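Putative flavoprotein (Bacteroides eggerthii, PDB 4ICI) binds flavin mononucleotide and, as a member of the flavodoxin family, probably takes part in electron transfer, although its physiological role is not established. Local coordinates at residues G25-A30 with V121-S126; S66-D71 with P96-L101; M74-K79 with I106-E111. All blocks are in the same frame, centred on the assembly; numbering follows the deposited sequence. Where two conformers were deposited one is given.

Interaction 1 (G25-A30 with V121-S126). With FMN (flavin mononucleotide), chain B.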
loop_
_atom_site.group_PDB
_atom_site.type_symbol
_atom_site.label_atom_id
_atom_site.label_comp_id
_atom_site.label_asym_id
_atom_site.label_seq_id
_atom_site.Cartn_x
_atom_site.Cartn_y
_atom_site.Cartn_z
ATOM N N GLY A 25 -3.551 -4.711 11.464
ATOM C CA GLY A 25 -3.390 -3.428 12.125
ATOM C C GLY A 25 -2.022 -2.773 12.030
ATOM O O GLY A 25 -1.899 -1.586 12.294
ATOM N N THR A 26 -0.980 -3.551 11.710
ATOM C CA THR A 26 0.395 -3.034 11.754
ATOM C C THR A 26 0.589 -1.923 10.713
ATOM O O THR A 26 1.130 -0.861 10.997
ATOM C CB THR A 26 1.433 -4.144 11.516
ATOM O OG1 THR A 26 1.126 -5.280 12.326
ATOM C CG2 THR A 26 2.854 -3.668 11.824
ATOM N N THR A 27 0.139 -2.188 9.496
ATOM C CA THR A 27 0.237 -1.201 8.428
ATOM C C THR A 27 -0.692 -0.031 8.678
ATOM O O THR A 27 -0.365 1.107 8.309
ATOM C CB THR A 27 -0.036 -1.849 7.058
ATOM O OG1 THR A 27 0.772 -3.028 6.965
ATOM C CG2 THR A 27 0.323 -0.913 5.913
ATOM N N ALA A 28 -1.848 -0.272 9.290
ATOM C CA ALA A 28 -2.741 0.837 9.640
ATOM C C ALA A 28 -2.025 1.834 10.572
ATOM O O ALA A 28 -2.176 3.052 10.445
ATOM C CB ALA A 28 -4.018 0.312 10.289
ATOM N N ARG A 29 -1.265 1.304 11.533
ATOM C CA ARG A 29 -0.563 2.179 12.462
ATOM C C ARG A 29 0.520 2.977 11.751
ATOM O O ARG A 29 0.676 4.185 12.013
ATOM C CB ARG A 29 0.000 1.366 13.629
ATOM C CG ARG A 29 -1.096 0.862 14.583
ATOM C CD ARG A 29 -0.582 0.237 15.904
ATOM N NE ARG A 29 0.450 -0.798 15.742
ATOM C CZ ARG A 29 0.233 -2.100 15.525
ATOM N NH1 ARG A 29 -1.002 -2.596 15.407
ATOM N NH2 ARG A 29 1.283 -2.924 15.411
ATOM N N ALA A 30 1.243 2.334 10.827
ATOM C CA ALA A 30 2.228 3.040 10.010
ATOM C C ALA A 30 1.550 4.134 9.175
ATOM O O ALA A 30 2.025 5.272 9.086
ATOM C CB ALA A 30 2.981 2.055 9.107
ATOM N N VAL A 121 3.542 6.486 -4.278
ATOM C CA VAL A 121 4.664 6.135 -3.401
ATOM C C VAL A 121 4.249 4.953 -2.511
ATOM O O VAL A 121 3.308 5.079 -1.748
ATOM C CB VAL A 121 5.096 7.312 -2.510
ATOM C CG1 VAL A 121 6.442 6.960 -1.830
ATOM C CG2 VAL A 121 5.150 8.652 -3.275
ATOM N N PRO A 122 4.923 3.802 -2.645
ATOM C CA PRO A 122 4.549 2.683 -1.772
ATOM C C PRO A 122 5.148 2.831 -0.377
ATOM O O PRO A 122 6.165 3.480 -0.195
ATOM C CB PRO A 122 5.151 1.466 -2.492
ATOM C CG PRO A 122 6.397 2.020 -3.158
ATOM C CD PRO A 122 6.065 3.460 -3.508
ATOM N N PHE A 123 4.535 2.177 0.584
ATOM C CA PHE A 123 5.130 1.961 1.890
ATOM C C PHE A 123 4.648 0.646 2.434
ATOM O O PHE A 123 3.649 0.098 1.959
ATOM C CB PHE A 123 4.855 3.142 2.848
ATOM C CG PHE A 123 3.414 3.299 3.289
ATOM C CD1 PHE A 123 2.509 3.984 2.508
ATOM C CD2 PHE A 123 3.000 2.827 4.521
ATOM C CE1 PHE A 123 1.189 4.174 2.918
ATOM C CE2 PHE A 123 1.708 3.036 4.954
ATOM C CZ PHE A 123 0.809 3.714 4.147
ATOM N N ALA A 124 5.331 0.120 3.447
ATOM C CA ALA A 124 5.004 -1.226 3.905
ATOM C C ALA A 124 5.397 -1.462 5.332
ATOM O O ALA A 124 6.199 -0.713 5.902
ATOM C CB ALA A 124 5.677 -2.285 2.982
ATOM N N THR A 125 4.807 -2.504 5.896
ATOM C CA THR A 125 5.329 -3.146 7.094
ATOM C C THR A 125 5.604 -4.609 6.789
ATOM O O THR A 125 5.089 -5.159 5.815
ATOM C CB THR A 125 4.396 -2.995 8.324
ATOM O OG1 THR A 125 3.208 -3.761 8.170
ATOM C CG2 THR A 125 4.062 -1.523 8.618
ATOM N N SER A 126 6.457 -5.249 7.598
ATOM C CA SER A 126 6.876 -6.630 7.332
ATOM C C SER A 126 7.431 -7.252 8.587
ATOM O O SER A 126 7.694 -6.561 9.593
ATOM C CB SER A 126 7.952 -6.693 6.261
ATOM O OG SER A 126 9.210 -6.284 6.782
HETATM N N1 FMN B . 6.926 -10.656 6.388
HETATM C C2 FMN B . 8.132 -10.586 5.736
HETATM O O2 FMN B . 9.069 -10.004 6.277
HETATM N N3 FMN B . 8.275 -11.180 4.489
HETATM C C4 FMN B . 7.257 -11.891 3.875
HETATM O O4 FMN B . 7.485 -12.332 2.733
HETATM C C4A FMN B . 6.035 -11.995 4.559
HETATM N N5 FMN B . 4.966 -12.729 4.000
HETATM C C5A FMN B . 3.758 -12.765 4.708
HETATM C C6 FMN B . 2.668 -13.456 4.160
HETATM C C7 FMN B . 1.465 -13.500 4.818
HETATM C C7M FMN B . 0.294 -14.200 4.196
HETATM C C8 FMN B . 1.300 -12.852 6.030
HETATM C C8M FMN B . -0.023 -12.920 6.759
HETATM C C9 FMN B . 2.376 -12.174 6.587
HETATM C C9A FMN B . 3.618 -12.101 5.926
HETATM N N10 FMN B . 4.706 -11.405 6.476
HETATM C C10 FMN B . 5.898 -11.350 5.795
HETATM C "C1'" FMN B . 4.541 -10.656 7.773
HETATM C "C2'" FMN B . 3.812 -9.313 7.484
HETATM O "O2'" FMN B . 4.381 -8.563 6.438
HETATM C "C3'" FMN B . 3.849 -8.375 8.707
HETATM O "O3'" FMN B . 3.459 -9.104 9.914
HETATM C "C4'" FMN B . 3.022 -7.067 8.521
HETATM O "O4'" FMN B . 3.484 -6.153 9.486
HETATM C "C5'" FMN B . 1.497 -7.349 8.799
HETATM O "O5'" FMN B . 0.853 -6.119 8.592
HETATM P P FMN B . -0.688 -5.876 8.949
HETATM O O1P FMN B . -0.772 -6.051 10.474
HETATM O O2P FMN B . -1.081 -4.574 8.435
HETATM O O3P FMN B . -1.562 -6.922 8.250
#
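Thr-27 and Thr-125 meet hydroxyl to hydroxyl because of their first torsions: in Thr-27 OG1 lies anti to the carbonyl carbon (chi1 -49°), whereas in Thr-125 it sits between the backbone N and the carbonyl carbon (chi1 70°). The two OG1 atoms lie 2.8 Å apart, within hydrogen-bonding distance. That of Thr-27 donates to FMN O2P at 2.8 Å, while Thr-125 OG1 shares a hydrogen bond with the ribityl oxygen FMN O4' at 2.7 Å. Threonine suits both places, pairing a polar branch for the ligand with a methyl for the protein. The Thr-125 methyl, CG2, packs on Ala-30 CB at 3.8 Å, and the Thr-27 methyl, CG2, comes obliquely to Phe-123 CE2 at 4.3 Å. Ala-30 is small enough for the helix to settle close to the strand end, while the Phe-123 ring lies alongside Thr-27 and Ala-30 deeper in the core. Gly-25 occupies the N-cap position with a positive phi, at which a side chain would press on the preceding carbonyl oxygen. Beyond it, Thr-26 N and OG1 both donate to FMN O1P, and Thr-27 N donates to FMN O2P at 2.9 Å and 163°. Within this contact the phosphate is thus gripped by neutral backbone and hydroxyl donors at a helix N-terminus, whose dipole probably offsets part of the negative charge.

Interaction 2 (S66-D71 with P96-L101). With FMN (flavin mononucleotide), chain B; EDO (1,2-ethanediol), chain F.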
loop_
_atom_site.group_PDB
_atom_site.type_symbol
_atom_site.label_atom_id
_atom_site.label_comp_id
_atom_site.label_asym_id
_atom_site.label_seq_id
_atom_site.Cartn_x
_atom_site.Cartn_y
_atom_site.Cartn_z
ATOM N N SER A 66 -2.418 -17.814 0.522
ATOM C CA SER A 66 -1.520 -18.610 -0.318
ATOM C C SER A 66 -2.029 -18.706 -1.745
ATOM O O SER A 66 -1.265 -18.575 -2.693
ATOM C CB SER A 66 -1.348 -20.012 0.253
ATOM O OG SER A 66 -0.632 -19.967 1.458
ATOM N N VAL A 67 -3.326 -18.947 -1.887
ATOM C CA VAL A 67 -3.974 -19.054 -3.204
ATOM C C VAL A 67 -3.843 -17.731 -3.960
ATOM O O VAL A 67 -3.485 -17.699 -5.128
ATOM C CB VAL A 67 -5.437 -19.497 -3.041
ATOM C CG1 VAL A 67 -6.243 -19.328 -4.359
ATOM C CG2 VAL A 67 -5.468 -20.932 -2.484
ATOM N N GLU A 68 -4.041 -16.621 -3.250
ATOM C CA GLU A 68 -3.877 -15.274 -3.834
ATOM C C GLU A 68 -2.501 -15.053 -4.346
ATOM O O GLU A 68 -2.290 -14.535 -5.434
ATOM C CB GLU A 68 -4.041 -14.158 -2.816
ATOM C CG GLU A 68 -5.407 -13.789 -2.527
ATOM C CD GLU A 68 -5.445 -12.539 -1.686
ATOM O OE1 GLU A 68 -4.408 -11.827 -1.584
ATOM O OE2 GLU A 68 -6.510 -12.267 -1.137
HETATM N N MSE A 69 -1.526 -15.384 -3.519
HETATM C CA MSE A 69 -0.177 -15.064 -3.874
HETATM C C MSE A 69 0.301 -15.958 -5.035
HETATM O O MSE A 69 1.125 -15.535 -5.839
HETATM C CB MSE A 69 0.668 -15.044 -2.606
HETATM C CG MSE A 69 0.257 -13.860 -1.592
HETATM SE SE MSE A 69 -0.308 -12.128 -2.281
HETATM C CE MSE A 69 1.280 -11.510 -3.089
ATOM N N ASN A 70 -0.297 -17.138 -5.218
ATOM C CA ASN A 70 -0.012 -17.987 -6.366
ATOM C C ASN A 70 -0.715 -17.606 -7.670
ATOM O O ASN A 70 -0.404 -18.158 -8.729
ATOM C CB ASN A 70 -0.286 -19.455 -5.993
ATOM C CG ASN A 70 0.823 -20.035 -5.122
ATOM O OD1 ASN A 70 2.006 -19.794 -5.386
ATOM N ND2 ASN A 70 0.462 -20.807 -4.103
ATOM N N ASP A 71 -1.626 -16.646 -7.618
ATOM C CA ASP A 71 -2.401 -16.212 -8.763
ATOM C C ASP A 71 -2.243 -14.704 -8.973
ATOM O O ASP A 71 -2.989 -13.900 -8.414
ATOM C CB ASP A 71 -3.889 -16.573 -8.616
ATOM C CG ASP A 71 -4.719 -16.168 -9.829
ATOM O OD1 ASP A 71 -4.134 -15.596 -10.792
ATOM O OD2 ASP A 71 -5.960 -16.436 -9.812
ATOM N N PRO A 96 1.050 -4.641 4.025
ATOM C CA PRO A 96 1.961 -5.622 4.585
ATOM C C PRO A 96 2.662 -6.371 3.454
ATOM O O PRO A 96 2.054 -6.609 2.403
ATOM C CB PRO A 96 1.031 -6.568 5.324
ATOM C CG PRO A 96 -0.259 -6.524 4.538
ATOM C CD PRO A 96 -0.347 -5.098 4.044
ATOM N N ILE A 97 3.912 -6.743 3.639
ATOM C CA ILE A 97 4.627 -7.606 2.682
ATOM C C ILE A 97 4.113 -9.028 2.826
ATOM O O ILE A 97 4.153 -9.570 3.917
ATOM C CB ILE A 97 6.146 -7.640 2.956
ATOM C CG1 ILE A 97 6.788 -6.252 2.819
ATOM C CG2 ILE A 97 6.861 -8.687 2.048
ATOM C CD1 ILE A 97 6.532 -5.548 1.472
ATOM N N TRP A 98 3.593 -9.616 1.754
ATOM C CA TRP A 98 3.153 -11.007 1.707
ATOM C C TRP A 98 3.966 -11.735 0.632
ATOM O O TRP A 98 3.888 -11.399 -0.542
ATOM C CB TRP A 98 1.672 -11.123 1.368
ATOM C CG TRP A 98 0.714 -10.774 2.441
ATOM C CD1 TRP A 98 0.981 -10.244 3.684
ATOM C CD2 TRP A 98 -0.715 -10.841 2.345
ATOM N NE1 TRP A 98 -0.197 -10.023 4.371
ATOM C CE2 TRP A 98 -1.243 -10.375 3.567
ATOM C CE3 TRP A 98 -1.601 -11.267 1.350
ATOM C CZ2 TRP A 98 -2.606 -10.330 3.831
ATOM C CZ3 TRP A 98 -2.953 -11.215 1.632
ATOM C CH2 TRP A 98 -3.442 -10.744 2.866
ATOM N N TRP A 99 4.776 -12.713 1.064
ATOM C CA TRP A 99 5.641 -13.447 0.148
ATOM C C TRP A 99 6.467 -12.495 -0.749
ATOM O O TRP A 99 6.609 -12.697 -1.952
ATOM C CB TRP A 99 4.799 -14.413 -0.684
ATOM C CG TRP A 99 4.118 -15.456 0.147
ATOM C CD1 TRP A 99 2.829 -15.426 0.652
ATOM C CD2 TRP A 99 4.712 -16.669 0.643
ATOM N NE1 TRP A 99 2.606 -16.551 1.406
ATOM C CE2 TRP A 99 3.735 -17.327 1.412
ATOM C CE3 TRP A 99 5.965 -17.258 0.498
ATOM C CZ2 TRP A 99 3.974 -18.547 2.050
ATOM C CZ3 TRP A 99 6.211 -18.483 1.130
ATOM C CH2 TRP A 99 5.216 -19.111 1.896
ATOM N N ASP A 100 7.035 -11.469 -0.117
ATOM C CA ASP A 100 7.897 -10.466 -0.768
ATOM C C ASP A 100 7.183 -9.627 -1.832
ATOM O O ASP A 100 7.845 -9.023 -2.690
ATOM C CB ASP A 100 9.163 -11.138 -1.350
ATOM C CG ASP A 100 10.417 -10.271 -1.252
ATOM O OD1 ASP A 100 10.408 -9.189 -0.594
ATOM O OD2 ASP A 100 11.403 -10.703 -1.899
ATOM N N LEU A 101 5.854 -9.575 -1.750
ATOM C CA LEU A 101 5.033 -8.853 -2.706
ATOM C C LEU A 101 3.979 -8.001 -2.002
ATOM O O LEU A 101 3.696 -8.184 -0.825
ATOM C CB LEU A 101 4.302 -9.840 -3.641
ATOM C CG LEU A 101 5.162 -10.672 -4.587
ATOM C CD1 LEU A 101 4.305 -11.836 -5.149
ATOM C CD2 LEU A 101 5.780 -9.798 -5.692
HETATM N N1 FMN B . 6.926 -10.656 6.388
HETATM C C2 FMN B . 8.132 -10.586 5.736
HETATM O O2 FMN B . 9.069 -10.004 6.277
HETATM N N3 FMN B . 8.275 -11.180 4.489
HETATM C C4 FMN B . 7.257 -11.891 3.875
HETATM O O4 FMN B . 7.485 -12.332 2.733
HETATM C C4A FMN B . 6.035 -11.995 4.559
HETATM N N5 FMN B . 4.966 -12.729 4.000
HETATM C C5A FMN B . 3.758 -12.765 4.708
HETATM C C6 FMN B . 2.668 -13.456 4.160
HETATM C C7 FMN B . 1.465 -13.500 4.818
HETATM C C7M FMN B . 0.294 -14.200 4.196
HETATM C C8 FMN B . 1.300 -12.852 6.030
HETATM C C8M FMN B . -0.023 -12.920 6.759
HETATM C C9 FMN B . 2.376 -12.174 6.587
HETATM C C9A FMN B . 3.618 -12.101 5.926
HETATM N N10 FMN B . 4.706 -11.405 6.476
HETATM C C10 FMN B . 5.898 -11.350 5.795
HETATM C "C1'" FMN B . 4.541 -10.656 7.773
HETATM C "C2'" FMN B . 3.812 -9.313 7.484
HETATM O "O2'" FMN B . 4.381 -8.563 6.438
HETATM C "C3'" FMN B . 3.849 -8.375 8.707
HETATM O "O3'" FMN B . 3.459 -9.104 9.914
HETATM C "C4'" FMN B . 3.022 -7.067 8.521
HETATM O "O4'" FMN B . 3.484 -6.153 9.486
HETATM C "C5'" FMN B . 1.497 -7.349 8.799
HETATM O "O5'" FMN B . 0.853 -6.119 8.592
HETATM P P FMN B . -0.688 -5.876 8.949
HETATM O O1P FMN B . -0.772 -6.051 10.474
HETATM O O2P FMN B . -1.081 -4.574 8.435
HETATM O O3P FMN B . -1.562 -6.922 8.250
HETATM C C1 EDO F . 3.640 -18.658 -3.047
HETATM O O1 EDO F . 3.023 -17.752 -3.965
HETATM C C2 EDO F . 2.979 -18.479 -1.713
HETATM O O2 EDO F . 1.967 -19.484 -1.580
HETATM O O HOH W 1 0.079 -17.473 2.635
#
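Selenomethionine Met-69 is the bump of this contact, pushed from helix 64-70 into a hollow made by Trp-98, Trp-99 and Leu-101. Its chain bends at chi2 and chi3, and chi3 of -66° places CE against the turn, 3.5 Å from Leu-101 CB, a tight fit, and 3.6 Å from Trp-98 O. A long, flexible, apolar side chain suits such a bent socket. SE lies near the indole plane of Trp-98, 3.9 Å from CE3, so this Met-aromatic contact is made at the ring edge, 85° off the normal. Nearer the backbone on the same side chain, CG rests obliquely against Trp-99 CD1 at 3.8 Å. Glu-68 OE1 comes to the same edge of Trp-98 as SE, near CZ3, while OE2 is hydrogen-bonded to Tyr-51 OH. On the outer side one water joins Ser-66 OG to Trp-99 NE1, and a molecule of 1,2-ethanediol, probably from the crystallisation liquor, lays C2 over the centre of the Trp-99 ring.

The flavin uses the other surfaces of the loop. One face of Trp-98 lies against the dimethylbenzene end, with CD1 3.5 Å from FMN C7. An alanine at Trp-98 would lose the indole and would probably leave that end of the flavin without its platform and open a gap beside SE of Met-69. The type I' turn from Trp-98 to Leu-101 presents two successive N-H groups: Trp-99 N meets FMN N5 at 2.9 Å and 160°, and Asp-100 N meets FMN O4 at 3.0 Å. A loop after a sheet strand that carries aromatic side chains and contacts the isoalloxazine ring in this way is characteristic of the FMN site of flavodoxins.

Interaction 3 (M74-K79 with I106-E111)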
loop_
_atom_site.group_PDB
_atom_site.type_symbol
_atom_site.label_atom_id
_atom_site.label_comp_id
_atom_site.label_asym_id
_atom_site.label_seq_id
_atom_site.Cartn_x
_atom_site.Cartn_y
_atom_site.Cartn_z
HETATM N N MSE A 74 -5.413 -12.557 -9.661
HETATM C CA MSE A 74 -6.507 -12.430 -8.717
HETATM C C MSE A 74 -6.603 -10.981 -8.226
HETATM O O MSE A 74 -5.588 -10.276 -8.033
HETATM C CB MSE A 74 -6.365 -13.384 -7.555
HETATM C CG MSE A 74 -7.664 -13.476 -6.773
HETATM SE SE MSE A 74 -7.475 -14.754 -5.371
HETATM C CE MSE A 74 -6.720 -16.183 -6.282
ATOM N N ARG A 75 -7.854 -10.534 -8.058
ATOM C CA ARG A 75 -8.184 -9.171 -7.677
ATOM C C ARG A 75 -9.218 -9.174 -6.546
ATOM O O ARG A 75 -10.419 -9.042 -6.771
ATOM C CB ARG A 75 -8.662 -8.343 -8.871
ATOM C CG ARG A 75 -7.596 -8.206 -9.967
ATOM C CD ARG A 75 -6.442 -7.346 -9.532
ATOM N NE ARG A 75 -5.450 -7.154 -10.586
ATOM C CZ ARG A 75 -4.363 -7.916 -10.770
ATOM N NH1 ARG A 75 -4.094 -8.938 -9.974
ATOM N NH2 ARG A 75 -3.518 -7.608 -11.751
ATOM N N PRO A 76 -8.722 -9.354 -5.315
ATOM C CA PRO A 76 -9.640 -9.368 -4.175
ATOM C C PRO A 76 -10.496 -8.126 -4.157
ATOM O O PRO A 76 -10.008 -7.023 -4.350
ATOM C CB PRO A 76 -8.686 -9.452 -2.978
ATOM C CG PRO A 76 -7.454 -10.145 -3.492
ATOM C CD PRO A 76 -7.318 -9.537 -4.887
ATOM N N ALA A 77 -11.789 -8.321 -3.941
ATOM C CA ALA A 77 -12.758 -7.252 -4.059
ATOM C C ALA A 77 -12.625 -6.242 -2.917
ATOM O O ALA A 77 -12.349 -6.598 -1.748
ATOM C CB ALA A 77 -14.167 -7.833 -4.082
ATOM N N ILE A 78 -12.801 -4.974 -3.275
ATOM C CA ILE A 78 -12.770 -3.844 -2.342
ATOM C C ILE A 78 -14.217 -3.410 -2.059
ATOM O O ILE A 78 -15.027 -3.300 -2.983
ATOM C CB ILE A 78 -11.918 -2.674 -2.891
ATOM C CG1 ILE A 78 -10.431 -3.069 -2.939
ATOM C CG2 ILE A 78 -12.131 -1.383 -2.063
ATOM C CD1 ILE A 78 -9.524 -2.099 -3.757
ATOM N N LYS A 79 -14.528 -3.118 -0.805
ATOM C CA LYS A 79 -15.867 -2.659 -0.423
ATOM C C LYS A 79 -16.313 -1.416 -1.146
ATOM O O LYS A 79 -17.380 -1.385 -1.790
ATOM C CB LYS A 79 -15.919 -2.344 1.063
ATOM C CG LYS A 79 -16.293 -3.484 1.916
ATOM C CD LYS A 79 -16.781 -3.009 3.267
ATOM C CE LYS A 79 -16.776 -4.150 4.232
ATOM N NZ LYS A 79 -17.431 -3.811 5.545
ATOM N N ILE A 106 -3.942 -4.706 -3.433
ATOM C CA ILE A 106 -3.277 -3.492 -3.891
ATOM C C ILE A 106 -3.435 -3.335 -5.415
ATOM O O ILE A 106 -3.675 -2.232 -5.907
ATOM C CB ILE A 106 -1.799 -3.454 -3.450
ATOM C CG1 ILE A 106 -1.711 -3.398 -1.911
ATOM C CG2 ILE A 106 -1.092 -2.256 -4.083
ATOM C CD1 ILE A 106 -2.521 -2.254 -1.198
ATOM N N ASN A 107 -3.329 -4.439 -6.139
ATOM C CA ASN A 107 -3.612 -4.416 -7.570
ATOM C C ASN A 107 -5.079 -4.021 -7.830
ATOM O O ASN A 107 -5.383 -3.239 -8.739
ATOM C CB ASN A 107 -3.305 -5.764 -8.227
ATOM C CG ASN A 107 -1.870 -6.214 -8.011
ATOM O OD1 ASN A 107 -1.543 -6.835 -6.986
ATOM N ND2 ASN A 107 -0.997 -5.900 -8.970
ATOM N N THR A 108 -6.015 -4.565 -7.035
ATOM C CA THR A 108 -7.419 -4.158 -7.197
ATOM C C THR A 108 -7.569 -2.641 -7.010
ATOM O O THR A 108 -8.241 -1.971 -7.812
ATOM C CB THR A 108 -8.343 -4.867 -6.206
ATOM O OG1 THR A 108 -8.032 -6.264 -6.230
ATOM C CG2 THR A 108 -9.814 -4.593 -6.522
ATOM N N PHE A 109 -6.897 -2.096 -6.000
ATOM C CA PHE A 109 -6.938 -0.674 -5.753
ATOM C C PHE A 109 -6.401 0.146 -6.934
ATOM O O PHE A 109 -7.074 1.081 -7.435
ATOM C CB PHE A 109 -6.146 -0.309 -4.487
ATOM C CG PHE A 109 -5.981 1.172 -4.320
ATOM C CD1 PHE A 109 -7.057 1.968 -3.967
ATOM C CD2 PHE A 109 -4.726 1.781 -4.522
ATOM C CE1 PHE A 109 -6.912 3.342 -3.847
ATOM C CE2 PHE A 109 -4.610 3.149 -4.410
ATOM C CZ PHE A 109 -5.691 3.912 -4.078
ATOM N N ILE A 110 -5.200 -0.206 -7.388
ATOM C CA ILE A 110 -4.536 0.556 -8.455
ATOM C C ILE A 110 -5.379 0.504 -9.735
ATOM O O ILE A 110 -5.529 1.512 -10.420
ATOM C CB ILE A 110 -3.115 0.046 -8.695
ATOM C CG1 ILE A 110 -2.215 0.413 -7.511
ATOM C CG2 ILE A 110 -2.515 0.600 -10.024
ATOM C CD1 ILE A 110 -0.914 -0.352 -7.487
ATOM N N GLU A 111 -5.921 -0.674 -10.049
ATOM C CA GLU A 111 -6.654 -0.840 -11.293
ATOM C C GLU A 111 -8.052 -0.207 -11.277
ATOM O O GLU A 111 -8.663 0.051 -12.339
ATOM C CB GLU A 111 -6.700 -2.322 -11.670
ATOM C CG GLU A 111 -5.344 -2.845 -12.029
ATOM C CD GLU A 111 -5.277 -4.328 -12.280
ATOM O OE1 GLU A 111 -6.355 -4.990 -12.338
ATOM O OE2 GLU A 111 -4.131 -4.819 -12.431
#
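Asn-107 opens the contact by laying its CB over the centre of the Arg-75 guanidinium, 3.5 Å from CZ. Its amide is stacked on that group with the planes tilted by 25°, and ND2 is bonded to Tyr-142. The short, flat side chain lets the arginine lie close over the helix.

Thr-108 follows, the residue whose backbone comes nearest to Arg-75. Its chi1 of -48° sets OG1 anti to the carbonyl carbon, and from there the hydroxyl donates to Pro-76 O at 2.8 Å. Thr-108 OG1 also lies 3.4 Å from Arg-75 CB. On its other branch CG2 meets Ile-78 CD1 at 3.7 Å, the two side chains running antiparallel past one another, so threonine serves a polar and an apolar neighbour at once.

Phe-109 turns its ring away, yet its backbone N and its CB, the latter 3.9 Å from Ile-78 CD1, floor the spot where the tip of that isoleucine lands.

Glu-111, one helical turn beyond Asn-107, closes the contact with a salt bridge. Arg-75 grips it side-on: NE donates to OE1 at 2.9 Å from above the carboxylate plane, and NH2 donates to OE2 at 2.9 Å on its syn side. OE2 has a second partner in Tyr-142 OH. Arg-75 NH1, meanwhile, is hydrogen-bonded to Met-74 O and also to Pro-72 O, so all three nitrogens of the guanidinium are bonded. The contact ties an extended connection ahead of strand 90-96 to the outer surface of helix 104-112, whose inner side packs on Ile-93: the layered alpha/beta architecture of the flavodoxin fold.

In the fold
Interactions 1 and 2 line one FMN site: interaction 1 holds the phosphate and ribityl O4', interaction 2 the isoalloxazine ring and ribityl O2'. Their centres are about 16 Å apart, yet they touch where the adjacent strand ends meet, with Thr-125 O probably hydrogen-bonded to Ile-97 N at 2.9 Å. Interaction 3 stands back from the ligand, the side chain of Pro-76 being about 12 Å from FMN. It reaches the site indirectly through interaction 2, about 13 Å away between centres, because Glu-68 packs on both Met-74 and Pro-76. Between interactions 1 and 3 the nearest atoms are about 7 Å apart. Along the chain, interactions 2 and 3 interlock inside the loop closed by interaction 1.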